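Local coordinates for xanthomonas outer protein D (Xanthomonas euvesicatoria, PDB 2OIX) that probably acts as a cysteine-type, deSUMOylating isopeptidase of the Ulp1 family, secreted as a type III virulence effector, seen here as an inactive catalytic fragment, at residues M125-Q130 against T165-D170; Q36-L41 against V65-N70; A27-F32 against H149-G154; L78-R83 against A90-D95. The protein carries 1 engineered substitution. All blocks are in the same frame, centred on the assembly; numbering follows the deposited sequence.

How the contacts relate
Contacts 2 and 4 are buried near the middle of the chain, whereas contacts 1 and 3 lie toward its surface. Contacts 2, 3 and 4 all reach the mixed sheet: contact 4 pairs two of its strands by backbone hydrogen bonds, contact 2 lays a helix over strand 64-71, and contact 3 sets the end of helix 136-153 against the edge strand 30-32. The last two rest on branched aliphatic side chains, contact 2 with one bridging water besides. Contact 1 joins two loops by van der Waals contact and adjoins contact 4, where Met125 N meets His93 O at 2.8 Å and Ile127 packs on Tyr94.

Contact 1 (M125-Q130 against T165-D170); sequences MPIAIQ and TDIEPD
Thr165 OG1 sits against the ring of Pro126, 3.2 Å from its CB and 3.4 Å from its CG, while its hydrogen bond goes to Asp163 OD1. With OG1 beside the backbone N (chi1 -52°), the hydroxyl can reach both the proline and that aspartate. Two residues on from the proline, Ala128 makes van der Waals contact with the other loop. It points its CB into 165-170, where it lies 3.2 Å from Ile167 O and 3.6 Å from Ile167 CG1, and its CA comes within 3.3 Å of Thr165 O. Ile167 carries CG1 between its own N and carbonyl carbon (chi1 69°), and beyond it CD1 touches Ile127 CG1 at 3.8 Å and Ile127 CD1 at 3.9 Å, the two isoleucines crossing obliquely. The backbone bonds that tie down this region run from Pro126 and Ala128 to Leu164, just before 165-170. Farther along, Asp170 N-caps helix 171-179, and Gln130 OE1 bonds Ser96 OG while its side chain packs on Ala136. The loop 125-130 leads from strand 123-125 toward helix 136-153, whose first residue, the engineered Ala136, stands where Ulp1-type cysteine proteases carry the nucleophile.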
loop_
_atom_site.group_PDB
_atom_site.type_symbol
_atom_site.label_atom_id
_atom_site.label_comp_id
_atom_site.label_asym_id
_atom_site.label_seq_id
_atom_site.Cartn_x
_atom_site.Cartn_y
_atom_site.Cartn_z
ATOM N N MET A 125 -3.165 -8.300 -8.737
ATOM C CA MET A 125 -4.471 -7.689 -9.000
ATOM C C MET A 125 -4.451 -6.653 -10.091
ATOM O O MET A 125 -3.453 -5.962 -10.261
ATOM C CB MET A 125 -4.999 -7.041 -7.730
ATOM C CG MET A 125 -5.142 -8.009 -6.584
ATOM S SD MET A 125 -6.539 -9.079 -6.792
ATOM C CE MET A 125 -7.930 -7.983 -6.496
ATOM N N PRO A 126 -5.569 -6.541 -10.840
ATOM C CA PRO A 126 -5.670 -5.472 -11.823
ATOM C C PRO A 126 -5.853 -4.087 -11.186
ATOM O O PRO A 126 -6.628 -3.884 -10.204
ATOM C CB PRO A 126 -6.885 -5.869 -12.666
ATOM C CG PRO A 126 -7.762 -6.669 -11.738
ATOM C CD PRO A 126 -6.786 -7.388 -10.798
ATOM N N ILE A 127 -5.115 -3.147 -11.769
ATOM C CA ILE A 127 -5.184 -1.746 -11.427
ATOM C C ILE A 127 -5.035 -0.978 -12.741
ATOM O O ILE A 127 -4.348 -1.441 -13.652
ATOM C CB ILE A 127 -4.071 -1.362 -10.451
ATOM C CG1 ILE A 127 -4.182 0.105 -10.036
ATOM C CG2 ILE A 127 -2.686 -1.703 -11.056
ATOM C CD1 ILE A 127 -3.537 0.402 -8.693
ATOM N N ALA A 128 -5.685 0.176 -12.834
ATOM C CA ALA A 128 -5.528 1.038 -14.009
ATOM C C ALA A 128 -4.047 1.054 -14.424
ATOM O O ALA A 128 -3.157 1.181 -13.563
ATOM C CB ALA A 128 -6.017 2.445 -13.702
ATOM N N ILE A 129 -3.792 0.899 -15.728
ATOM C CA ILE A 129 -2.425 0.886 -16.236
ATOM C C ILE A 129 -1.926 2.311 -16.521
ATOM O O ILE A 129 -2.557 3.075 -17.289
ATOM C CB ILE A 129 -2.263 -0.060 -17.486
ATOM C CG1 ILE A 129 -2.151 -1.519 -17.012
ATOM C CG2 ILE A 129 -1.026 0.317 -18.317
ATOM C CD1 ILE A 129 -2.183 -2.575 -18.140
ATOM N N GLN A 130 -0.788 2.663 -15.920
ATOM C CA GLN A 130 -0.216 3.999 -16.131
ATOM C C GLN A 130 0.094 4.296 -17.607
ATOM O O GLN A 130 0.661 3.461 -18.324
ATOM C CB GLN A 130 1.003 4.234 -15.224
ATOM C CG GLN A 130 2.194 3.370 -15.544
ATOM C CD GLN A 130 3.241 3.421 -14.452
ATOM O OE1 GLN A 130 3.034 2.910 -13.352
ATOM N NE2 GLN A 130 4.374 4.034 -14.753
ATOM N N THR A 165 -9.200 -1.828 -11.329
ATOM C CA THR A 165 -9.041 -1.730 -12.787
ATOM C C THR A 165 -9.423 -0.335 -13.281
ATOM O O THR A 165 -8.729 0.266 -14.110
ATOM C CB THR A 165 -9.881 -2.821 -13.511
ATOM O OG1 THR A 165 -9.582 -4.115 -12.970
ATOM C CG2 THR A 165 -9.591 -2.858 -14.976
ATOM N N ASP A 166 -10.492 0.208 -12.710
ATOM C CA ASP A 166 -11.080 1.460 -13.205
ATOM C C ASP A 166 -10.636 2.764 -12.527
ATOM O O ASP A 166 -11.272 3.793 -12.729
ATOM C CB ASP A 166 -12.603 1.341 -13.138
ATOM C CG ASP A 166 -13.147 0.284 -14.101
ATOM O OD1 ASP A 166 -12.774 0.319 -15.305
ATOM O OD2 ASP A 166 -13.966 -0.573 -13.666
ATOM N N ILE A 167 -9.593 2.738 -11.703
ATOM C CA ILE A 167 -9.203 3.983 -11.024
ATOM C C ILE A 167 -8.683 5.043 -12.006
ATOM O O ILE A 167 -8.246 4.734 -13.112
ATOM C CB ILE A 167 -8.219 3.798 -9.829
ATOM C CG1 ILE A 167 -6.820 3.365 -10.302
ATOM C CG2 ILE A 167 -8.807 2.829 -8.790
ATOM C CD1 ILE A 167 -5.710 3.532 -9.253
ATOM N N GLU A 168 -8.761 6.297 -11.585
ATOM C CA GLU A 168 -8.336 7.403 -12.409
ATOM C C GLU A 168 -7.557 8.319 -11.477
ATOM O O GLU A 168 -8.146 9.163 -10.790
ATOM C CB GLU A 168 -9.545 8.109 -13.033
ATOM C CG GLU A 168 -10.430 7.222 -13.932
ATOM C CD GLU A 168 -11.812 7.840 -14.224
ATOM O OE1 GLU A 168 -12.694 7.815 -13.328
ATOM O OE2 GLU A 168 -12.023 8.355 -15.356
ATOM N N PRO A 169 -6.230 8.118 -11.412
ATOM C CA PRO A 169 -5.343 8.973 -10.641
ATOM C C PRO A 169 -5.217 10.316 -11.320
ATOM O O PRO A 169 -5.264 10.398 -12.543
ATOM C CB PRO A 169 -3.991 8.256 -10.725
ATOM C CG PRO A 169 -4.305 6.875 -11.201
ATOM C CD PRO A 169 -5.499 7.017 -12.059
ATOM N N ASP A 170 -5.033 11.361 -10.524
ATOM C CA ASP A 170 -4.846 12.705 -11.071
ATOM C C ASP A 170 -3.786 13.447 -10.280
ATOM O O ASP A 170 -3.844 13.505 -9.057
ATOM C CB ASP A 170 -6.163 13.483 -11.063
ATOM C CG ASP A 170 -6.832 13.477 -9.697
ATOM O OD1 ASP A 170 -7.946 12.923 -9.578
ATOM O OD2 ASP A 170 -6.244 14.031 -8.743
#

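Contact 2 (Q36-L41 against V65-N70); sequences QVVTML and VFLPIN
Leu67 is where strand 65-70 first touches helix 36-40: its CD2 lies 3.8 Å from Val38 CG2, and the two side chains pass at an oblique angle. The same leucine also packs on Val81 of the neighbouring strand and on Leu115. Next comes Pro68, which offers mostly its carbonyl. Val38 straddles Pro68 O, with CB and CG1 each 3.6 Å away and CG2 at 3.7 Å, and CG2 also approaches the proline ring at CD (4.1 Å). Ile69 starts out pointing away from the helix, but its CG1 stands beside the backbone N (chi1 -55°) and CD1 then bends back (chi2 -56°) to meet Val38 CG1 at 3.7 Å, roughly at a right angle. The isoleucine is shared with helix 102-114, where it touches Leu107 and Ala111. At Asn70 the link becomes polar: a water donates to Asn70 O at 2.9 Å and is hydrogen-bonded to Thr39 OG1, which is itself bonded to Ser35 O. A single valine thus fills the junction, gripped by three successive strand residues, with a water bridge at one end. The short helix crosses the strand at -74°, its axis 7.8 Å away, an alpha-on-beta layer packing on the central mixed sheet of the Ulp1 protease fold.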
loop_
_atom_site.group_PDB
_atom_site.type_symbol
_atom_site.label_atom_id
_atom_site.label_comp_id
_atom_site.label_asym_id
_atom_site.label_seq_id
_atom_site.Cartn_x
_atom_site.Cartn_y
_atom_site.Cartn_z
ATOM N N GLN A 36 9.479 3.697 3.811
ATOM C CA GLN A 36 10.852 3.478 4.172
ATOM C C GLN A 36 10.880 2.342 5.176
ATOM O O GLN A 36 11.789 1.554 5.165
ATOM C CB GLN A 36 11.466 4.731 4.778
ATOM C CG GLN A 36 11.595 5.861 3.776
ATOM C CD GLN A 36 12.431 7.013 4.275
ATOM O OE1 GLN A 36 13.632 6.918 4.326
ATOM N NE2 GLN A 36 11.791 8.140 4.559
ATOM N N VAL A 37 9.863 2.291 6.043
ATOM C CA VAL A 37 9.715 1.167 6.948
ATOM C C VAL A 37 9.490 -0.120 6.169
ATOM O O VAL A 37 10.009 -1.180 6.583
ATOM C CB VAL A 37 8.641 1.391 8.021
ATOM C CG1 VAL A 37 8.488 0.134 8.940
ATOM C CG2 VAL A 37 9.010 2.619 8.899
ATOM N N VAL A 38 8.680 -0.053 5.090
ATOM C CA VAL A 38 8.503 -1.239 4.207
ATOM C C VAL A 38 9.888 -1.752 3.679
ATOM O O VAL A 38 10.222 -2.941 3.756
ATOM C CB VAL A 38 7.492 -0.945 3.024
ATOM C CG1 VAL A 38 7.328 -2.195 2.208
ATOM C CG2 VAL A 38 6.144 -0.605 3.614
ATOM N N THR A 39 10.694 -0.837 3.172
ATOM C CA THR A 39 12.012 -1.143 2.634
ATOM C C THR A 39 12.888 -1.831 3.707
ATOM O O THR A 39 13.604 -2.795 3.442
ATOM C CB THR A 39 12.658 0.155 2.086
ATOM O OG1 THR A 39 11.831 0.689 1.037
ATOM C CG2 THR A 39 14.077 -0.094 1.553
ATOM N N MET A 40 12.776 -1.363 4.941
ATOM C CA MET A 40 13.557 -1.883 6.044
ATOM C C MET A 40 13.286 -3.345 6.449
ATOM O O MET A 40 14.126 -3.961 7.108
ATOM C CB MET A 40 13.386 -0.978 7.252
ATOM C CG MET A 40 14.268 0.273 7.246
ATOM S SD MET A 40 13.554 1.346 8.507
ATOM C CE MET A 40 13.709 0.270 9.964
ATOM N N LEU A 41 12.132 -3.903 6.071
ATOM C CA LEU A 41 11.871 -5.344 6.316
ATOM C C LEU A 41 13.000 -6.215 5.729
ATOM O O LEU A 41 13.349 -7.290 6.265
ATOM C CB LEU A 41 10.502 -5.754 5.741
ATOM C CG LEU A 41 9.202 -5.197 6.356
ATOM C CD1 LEU A 41 8.011 -5.495 5.414
ATOM C CD2 LEU A 41 8.906 -5.698 7.777
ATOM N N VAL A 65 -3.425 -3.533 6.058
ATOM C CA VAL A 65 -2.216 -2.719 5.976
ATOM C C VAL A 65 -1.911 -2.450 4.518
ATOM O O VAL A 65 -1.856 -3.427 3.703
ATOM C CB VAL A 65 -1.030 -3.490 6.614
ATOM C CG1 VAL A 65 0.235 -2.668 6.600
ATOM C CG2 VAL A 65 -1.363 -3.845 8.077
ATOM N N PHE A 66 -1.756 -1.156 4.181
ATOM C CA PHE A 66 -1.334 -0.660 2.870
ATOM C C PHE A 66 0.155 -0.397 2.848
ATOM O O PHE A 66 0.640 0.519 3.540
ATOM C CB PHE A 66 -2.128 0.636 2.524
ATOM C CG PHE A 66 -3.585 0.397 2.543
ATOM C CD1 PHE A 66 -4.265 0.112 1.347
ATOM C CD2 PHE A 66 -4.288 0.343 3.777
ATOM C CE1 PHE A 66 -5.654 -0.216 1.371
ATOM C CE2 PHE A 66 -5.647 0.055 3.798
ATOM C CZ PHE A 66 -6.336 -0.196 2.579
ATOM N N LEU A 67 0.875 -1.168 2.035
ATOM C CA LEU A 67 2.334 -1.113 2.005
ATOM C C LEU A 67 2.804 -0.637 0.658
ATOM O O LEU A 67 2.701 -1.377 -0.337
ATOM C CB LEU A 67 2.918 -2.511 2.221
ATOM C CG LEU A 67 2.466 -3.188 3.540
ATOM C CD1 LEU A 67 1.833 -4.535 3.304
ATOM C CD2 LEU A 67 3.613 -3.368 4.487
ATOM N N PRO A 68 3.260 0.626 0.588
ATOM C CA PRO A 68 3.785 1.123 -0.688
ATOM C C PRO A 68 5.145 0.422 -0.898
ATOM O O PRO A 68 5.967 0.356 0.025
ATOM C CB PRO A 68 3.921 2.624 -0.468
ATOM C CG PRO A 68 3.067 2.926 0.813
ATOM C CD PRO A 68 3.301 1.660 1.643
ATOM N N ILE A 69 5.335 -0.123 -2.096
ATOM C CA ILE A 69 6.545 -0.851 -2.468
ATOM C C ILE A 69 7.382 0.057 -3.397
ATOM O O ILE A 69 6.979 0.291 -4.503
ATOM C CB ILE A 69 6.185 -2.182 -3.156
ATOM C CG1 ILE A 69 5.238 -3.049 -2.291
ATOM C CG2 ILE A 69 7.453 -2.984 -3.501
ATOM C CD1 ILE A 69 5.716 -3.381 -0.927
ATOM N N ASN A 70 8.525 0.546 -2.922
ATOM C CA ASN A 70 9.404 1.434 -3.661
ATOM C C ASN A 70 10.493 0.671 -4.382
ATOM O O ASN A 70 11.287 0.002 -3.754
ATOM C CB ASN A 70 10.056 2.449 -2.693
ATOM C CG ASN A 70 10.722 3.587 -3.400
ATOM O OD1 ASN A 70 10.567 3.779 -4.613
ATOM N ND2 ASN A 70 11.431 4.397 -2.638
HETATM O O HOH W 1 12.208 -1.005 -1.162
#

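Contact 3 (A27-F32 against H149-G154); sequences AHLLHF and HRVLDG
Leu30 and Val151 carry the join between edge strand 30-32 and helix 136-153 of the Ulp1-type catalytic domain, the strand and the 3-10 turn before it facing the last turn of the helix. From the backbone of Leu30, CB points toward the helix; chi1 of -53° puts CG anti to the carbonyl carbon, and from CG the two methyls part. CD2 nestles against Val151, 3.8 Å from both its CB and its CG1 and 3.9 Å from its CG2, the two side chains running alongside each other in opposite senses. CD1 turns to the next helix residue and meets Leu152 CD1 at 3.9 Å, the leucines lying roughly at a right angle.

Leu29, in the 3-10 turn, adds a second touch on the valine: its CD1 reaches Val151 CG1 at 4.1 Å. Around this patch, Leu30 also packs on Leu21, Phe66 and Ala148, and Val151 on Ile64 and Phe156, so an apolar layer extends from the helix to strand 64-71. The side-chain amide of Asn26 adds a polar tether, reaching through ND2 to the carbonyl of Val151, which also accepts from Gly154 N in the Schellman motif that ends the helix, where Gly154 has a positive phi. Leu152 adopts torsions well off the staggered positions (chi1 -96°, chi2 34°), and its CD1 ends against the first residue of the turn, 3.8 Å from Ala27 CA and 4.0 Å from Ala27 CB.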
loop_
_atom_site.group_PDB
_atom_site.type_symbol
_atom_site.label_atom_id
_atom_site.label_comp_id
_atom_site.label_asym_id
_atom_site.label_seq_id
_atom_site.Cartn_x
_atom_site.Cartn_y
_atom_site.Cartn_z
ATOM N N ALA A 27 -12.389 2.841 10.516
ATOM C CA ALA A 27 -11.082 3.460 10.232
ATOM C C ALA A 27 -9.905 2.867 11.066
ATOM O O ALA A 27 -8.750 2.888 10.617
ATOM C CB ALA A 27 -11.147 4.909 10.417
ATOM N N HIS A 28 -10.220 2.382 12.274
ATOM C CA HIS A 28 -9.240 1.723 13.143
ATOM C C HIS A 28 -8.743 0.387 12.595
ATOM O O HIS A 28 -7.794 -0.186 13.159
ATOM C CB HIS A 28 -9.790 1.540 14.547
ATOM C CG HIS A 28 -10.987 0.656 14.605
ATOM N ND1 HIS A 28 -12.230 1.075 14.192
ATOM C CD2 HIS A 28 -11.129 -0.629 14.996
ATOM C CE1 HIS A 28 -13.091 0.085 14.341
ATOM N NE2 HIS A 28 -12.449 -0.952 14.839
ATOM N N LEU A 29 -9.394 -0.136 11.558
ATOM C CA LEU A 29 -8.903 -1.380 10.902
ATOM C C LEU A 29 -7.720 -1.102 9.969
ATOM O O LEU A 29 -7.033 -2.028 9.554
ATOM C CB LEU A 29 -9.989 -2.098 10.095
ATOM C CG LEU A 29 -11.359 -2.442 10.690
ATOM C CD1 LEU A 29 -12.184 -3.204 9.646
ATOM C CD2 LEU A 29 -11.158 -3.249 11.930
ATOM N N LEU A 30 -7.505 0.163 9.621
ATOM C CA LEU A 30 -6.540 0.530 8.553
ATOM C C LEU A 30 -5.193 0.942 9.106
ATOM O O LEU A 30 -5.131 1.662 10.121
ATOM C CB LEU A 30 -7.067 1.716 7.739
ATOM C CG LEU A 30 -8.471 1.600 7.138
ATOM C CD1 LEU A 30 -8.929 2.914 6.520
ATOM C CD2 LEU A 30 -8.513 0.519 6.107
ATOM N N HIS A 31 -4.120 0.504 8.438
ATOM C CA HIS A 31 -2.764 1.029 8.718
ATOM C C HIS A 31 -2.059 1.409 7.399
ATOM O O HIS A 31 -1.882 0.548 6.532
ATOM C CB HIS A 31 -1.920 0.015 9.474
ATOM C CG HIS A 31 -0.543 0.511 9.796
ATOM N ND1 HIS A 31 -0.300 1.400 10.820
ATOM C CD2 HIS A 31 0.657 0.267 9.210
ATOM C CE1 HIS A 31 0.993 1.676 10.862
ATOM N NE2 HIS A 31 1.595 1.011 9.888
ATOM N N PHE A 32 -1.720 2.694 7.240
ATOM C CA PHE A 32 -0.979 3.150 6.070
ATOM C C PHE A 32 0.495 3.094 6.391
ATOM O O PHE A 32 1.030 3.877 7.214
ATOM C CB PHE A 32 -1.426 4.569 5.651
ATOM C CG PHE A 32 -2.907 4.678 5.455
ATOM C CD1 PHE A 32 -3.595 3.725 4.697
ATOM C CD2 PHE A 32 -3.625 5.723 6.035
ATOM C CE1 PHE A 32 -4.970 3.814 4.512
ATOM C CE2 PHE A 32 -5.021 5.813 5.855
ATOM C CZ PHE A 32 -5.689 4.850 5.086
ATOM N N HIS A 149 -11.701 3.891 1.472
ATOM C CA HIS A 149 -13.131 4.205 1.523
ATOM C C HIS A 149 -14.051 2.964 1.426
ATOM O O HIS A 149 -15.133 2.923 2.049
ATOM C CB HIS A 149 -13.475 5.292 0.505
ATOM C CG HIS A 149 -13.082 6.671 0.960
ATOM N ND1 HIS A 149 -11.792 7.144 0.865
ATOM C CD2 HIS A 149 -13.809 7.670 1.522
ATOM C CE1 HIS A 149 -11.736 8.371 1.359
ATOM N NE2 HIS A 149 -12.948 8.717 1.756
ATOM N N ARG A 150 -13.618 1.948 0.681
ATOM C CA ARG A 150 -14.384 0.702 0.615
ATOM C C ARG A 150 -14.380 -0.034 1.961
ATOM O O ARG A 150 -15.364 -0.674 2.317
ATOM C CB ARG A 150 -13.853 -0.193 -0.514
ATOM C CG ARG A 150 -14.056 0.473 -1.884
ATOM C CD ARG A 150 -13.689 -0.472 -3.033
ATOM N NE ARG A 150 -13.802 0.215 -4.328
ATOM C CZ ARG A 150 -13.336 -0.253 -5.482
ATOM N NH1 ARG A 150 -12.757 -1.402 -5.529
ATOM N NH2 ARG A 150 -13.451 0.443 -6.633
ATOM N N VAL A 151 -13.294 0.065 2.716
ATOM C CA VAL A 151 -13.271 -0.571 4.050
ATOM C C VAL A 151 -14.291 0.197 4.920
ATOM O O VAL A 151 -15.126 -0.402 5.582
ATOM C CB VAL A 151 -11.878 -0.593 4.671
ATOM C CG1 VAL A 151 -11.954 -1.087 6.117
ATOM C CG2 VAL A 151 -10.883 -1.494 3.795
ATOM N N LEU A 152 -14.258 1.528 4.860
ATOM C CA LEU A 152 -15.141 2.357 5.674
ATOM C C LEU A 152 -16.602 2.085 5.386
ATOM O O LEU A 152 -17.430 2.053 6.306
ATOM C CB LEU A 152 -14.869 3.834 5.391
ATOM C CG LEU A 152 -13.919 4.629 6.300
ATOM C CD1 LEU A 152 -12.727 3.847 6.876
ATOM C CD2 LEU A 152 -13.452 5.884 5.578
ATOM N N ASP A 153 -16.930 1.923 4.102
ATOM C CA ASP A 153 -18.336 1.843 3.748
ATOM C C ASP A 153 -18.813 0.408 3.660
ATOM O O ASP A 153 -19.981 0.152 3.344
ATOM C CB ASP A 153 -18.653 2.686 2.505
ATOM C CG ASP A 153 -18.256 2.020 1.197
ATOM O OD1 ASP A 153 -17.723 0.894 1.203
ATOM O OD2 ASP A 153 -18.470 2.654 0.128
ATOM N N GLY A 154 -17.900 -0.507 3.984
ATOM C CA GLY A 154 -18.145 -1.948 4.031
ATOM C C GLY A 154 -18.455 -2.612 2.684
ATOM O O GLY A 154 -19.285 -3.538 2.637
#

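Contact 4 (L78-R83 against A90-D95); sequences LLVVDR and AAYHYD
Leu78 and Tyr94 open an antiparallel pairing of strands 78-82 and 90-94, the two arms of a beta hairpin, in which three hydrogen-bonded pairs (Leu78-Tyr94, Val80-Tyr92, Asp82-Ala90) alternate with two non-hydrogen-bonded ones. Among the six N-H...O bonds, Asp82 N to Ala90 O measures 2.8 Å and is nearly straight, 177° at the hydrogen. The longest runs from Ala90 N to Asp82 O, 3.1 Å. On the face with the tyrosines, Leu78 runs beside Tyr94 in the same direction, CD2 to CD2 at 4.0 Å, and Val80 CG2 meets the edge of the Tyr94 ring at CE2 (3.9 Å). On the other face, Leu79, its CG anti to the backbone N (chi1 -179°), rests CD1 3.3 Å from Tyr92 O, and His93 CD2 lies 3.4 Å from Leu78 O. The His93 nitrogens are both taken, ND1 by Glu124 OE1 and NE2 by Ser77 OG, while Asp95 OD2 bonds His75 NE2, consistent with the His-Asp pair of this protease family. Arg162 serves both tyrosines, its NH1 bonding Tyr92 OH and its carbonyl Tyr94 OH, and Arg84 NE makes a salt bridge with Asp82 OD1. A water in the plane of the Tyr92 ring joins Asp82 OD2 to Tyr92 OH, 2.6 Å from each.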
loop_
_atom_site.group_PDB
_atom_site.type_symbol
_atom_site.label_atom_id
_atom_site.label_comp_id
_atom_site.label_asym_id
_atom_site.label_seq_id
_atom_site.Cartn_x
_atom_site.Cartn_y
_atom_site.Cartn_z
ATOM N N LEU A 78 1.690 -1.219 -4.962
ATOM C CA LEU A 78 0.987 -1.296 -3.720
ATOM C C LEU A 78 0.743 -2.734 -3.326
ATOM O O LEU A 78 0.151 -3.540 -4.110
ATOM C CB LEU A 78 -0.347 -0.619 -3.835
ATOM C CG LEU A 78 -1.268 -0.706 -2.610
ATOM C CD1 LEU A 78 -0.584 -0.073 -1.362
ATOM C CD2 LEU A 78 -2.669 -0.088 -2.910
ATOM N N LEU A 79 1.177 -3.065 -2.118
ATOM C CA LEU A 79 0.840 -4.356 -1.568
ATOM C C LEU A 79 -0.173 -4.117 -0.430
ATOM O O LEU A 79 0.098 -3.350 0.489
ATOM C CB LEU A 79 2.092 -5.041 -0.970
ATOM C CG LEU A 79 1.781 -6.381 -0.408
ATOM C CD1 LEU A 79 1.325 -7.334 -1.578
ATOM C CD2 LEU A 79 2.983 -6.930 0.398
ATOM N N VAL A 80 -1.294 -4.841 -0.422
ATOM C CA VAL A 80 -2.283 -4.703 0.663
ATOM C C VAL A 80 -2.323 -6.042 1.404
ATOM O O VAL A 80 -2.425 -7.139 0.797
ATOM C CB VAL A 80 -3.693 -4.302 0.133
ATOM C CG1 VAL A 80 -4.738 -4.229 1.283
ATOM C CG2 VAL A 80 -3.626 -3.001 -0.595
ATOM N N VAL A 81 -2.226 -5.994 2.709
ATOM C CA VAL A 81 -2.266 -7.245 3.476
ATOM C C VAL A 81 -3.467 -7.188 4.448
ATOM O O VAL A 81 -3.563 -6.231 5.225
ATOM C CB VAL A 81 -0.965 -7.474 4.276
ATOM C CG1 VAL A 81 -1.143 -8.564 5.233
ATOM C CG2 VAL A 81 0.256 -7.758 3.375
ATOM N N ASP A 82 -4.366 -8.183 4.404
ATOM C CA ASP A 82 -5.561 -8.207 5.221
ATOM C C ASP A 82 -5.454 -9.416 6.134
ATOM O O ASP A 82 -5.677 -10.540 5.708
ATOM C CB ASP A 82 -6.824 -8.300 4.344
ATOM C CG ASP A 82 -8.089 -8.695 5.148
ATOM O OD1 ASP A 82 -8.130 -8.485 6.391
ATOM O OD2 ASP A 82 -9.062 -9.233 4.571
ATOM N N ARG A 83 -5.038 -9.194 7.375
ATOM C CA ARG A 83 -4.901 -10.318 8.294
ATOM C C ARG A 83 -5.955 -10.374 9.388
ATOM O O ARG A 83 -5.699 -10.902 10.489
ATOM C CB ARG A 83 -3.485 -10.394 8.862
ATOM C CG ARG A 83 -3.098 -9.125 9.558
ATOM C CD ARG A 83 -1.600 -8.855 9.602
ATOM N NE ARG A 83 -1.466 -7.514 10.158
ATOM C CZ ARG A 83 -0.353 -6.816 10.253
ATOM N NH1 ARG A 83 0.808 -7.336 9.860
ATOM N NH2 ARG A 83 -0.424 -5.593 10.771
ATOM N N ALA A 90 -4.960 -12.669 3.599
ATOM C CA ALA A 90 -5.060 -12.381 2.187
ATOM C C ALA A 90 -4.109 -11.226 1.877
ATOM O O ALA A 90 -3.901 -10.342 2.731
ATOM C CB ALA A 90 -6.471 -12.009 1.827
ATOM N N ALA A 91 -3.491 -11.270 0.694
ATOM C CA ALA A 91 -2.528 -10.242 0.271
ATOM C C ALA A 91 -2.726 -9.974 -1.218
ATOM O O ALA A 91 -2.994 -10.928 -2.006
ATOM C CB ALA A 91 -1.098 -10.740 0.601
ATOM N N TYR A 92 -2.673 -8.686 -1.620
ATOM C CA TYR A 92 -3.030 -8.238 -2.940
ATOM C C TYR A 92 -1.954 -7.277 -3.435
ATOM O O TYR A 92 -1.595 -6.324 -2.726
ATOM C CB TYR A 92 -4.336 -7.433 -2.906
ATOM C CG TYR A 92 -5.470 -8.202 -2.221
ATOM C CD1 TYR A 92 -6.313 -9.072 -2.968
ATOM C CD2 TYR A 92 -5.721 -8.040 -0.843
ATOM C CE1 TYR A 92 -7.369 -9.805 -2.320
ATOM C CE2 TYR A 92 -6.798 -8.780 -0.181
ATOM C CZ TYR A 92 -7.570 -9.655 -0.950
ATOM O OH TYR A 92 -8.591 -10.312 -0.381
ATOM N N HIS A 93 -1.405 -7.560 -4.610
ATOM C CA HIS A 93 -0.416 -6.659 -5.222
ATOM C C HIS A 93 -0.932 -5.965 -6.475
ATOM O O HIS A 93 -1.408 -6.637 -7.413
ATOM C CB HIS A 93 0.895 -7.451 -5.484
ATOM C CG HIS A 93 2.022 -6.587 -5.984
ATOM N ND1 HIS A 93 2.723 -6.861 -7.139
ATOM C CD2 HIS A 93 2.576 -5.457 -5.472
ATOM C CE1 HIS A 93 3.633 -5.921 -7.343
ATOM N NE2 HIS A 93 3.553 -5.046 -6.354
ATOM N N TYR A 94 -0.840 -4.629 -6.497
ATOM C CA TYR A 94 -1.306 -3.775 -7.602
ATOM C C TYR A 94 -0.090 -3.069 -8.205
ATOM O O TYR A 94 0.631 -2.326 -7.514
ATOM C CB TYR A 94 -2.335 -2.741 -7.133
ATOM C CG TYR A 94 -3.540 -3.314 -6.329
ATOM C CD1 TYR A 94 -4.721 -3.632 -6.985
ATOM C CD2 TYR A 94 -3.512 -3.436 -4.941
ATOM C CE1 TYR A 94 -5.845 -4.114 -6.310
ATOM C CE2 TYR A 94 -4.639 -3.931 -4.214
ATOM C CZ TYR A 94 -5.820 -4.250 -4.931
ATOM O OH TYR A 94 -6.930 -4.727 -4.281
ATOM N N ASP A 95 0.155 -3.369 -9.467
ATOM C CA ASP A 95 1.249 -2.736 -10.207
ATOM C C ASP A 95 0.712 -2.111 -11.486
ATOM O O ASP A 95 0.100 -2.788 -12.306
ATOM C CB ASP A 95 2.326 -3.798 -10.483
ATOM C CG ASP A 95 3.581 -3.218 -11.158
ATOM O OD1 ASP A 95 4.612 -3.923 -11.187
ATOM O OD2 ASP A 95 3.552 -2.085 -11.690
HETATM O O HOH W 2 -9.361 -9.521 2.016
#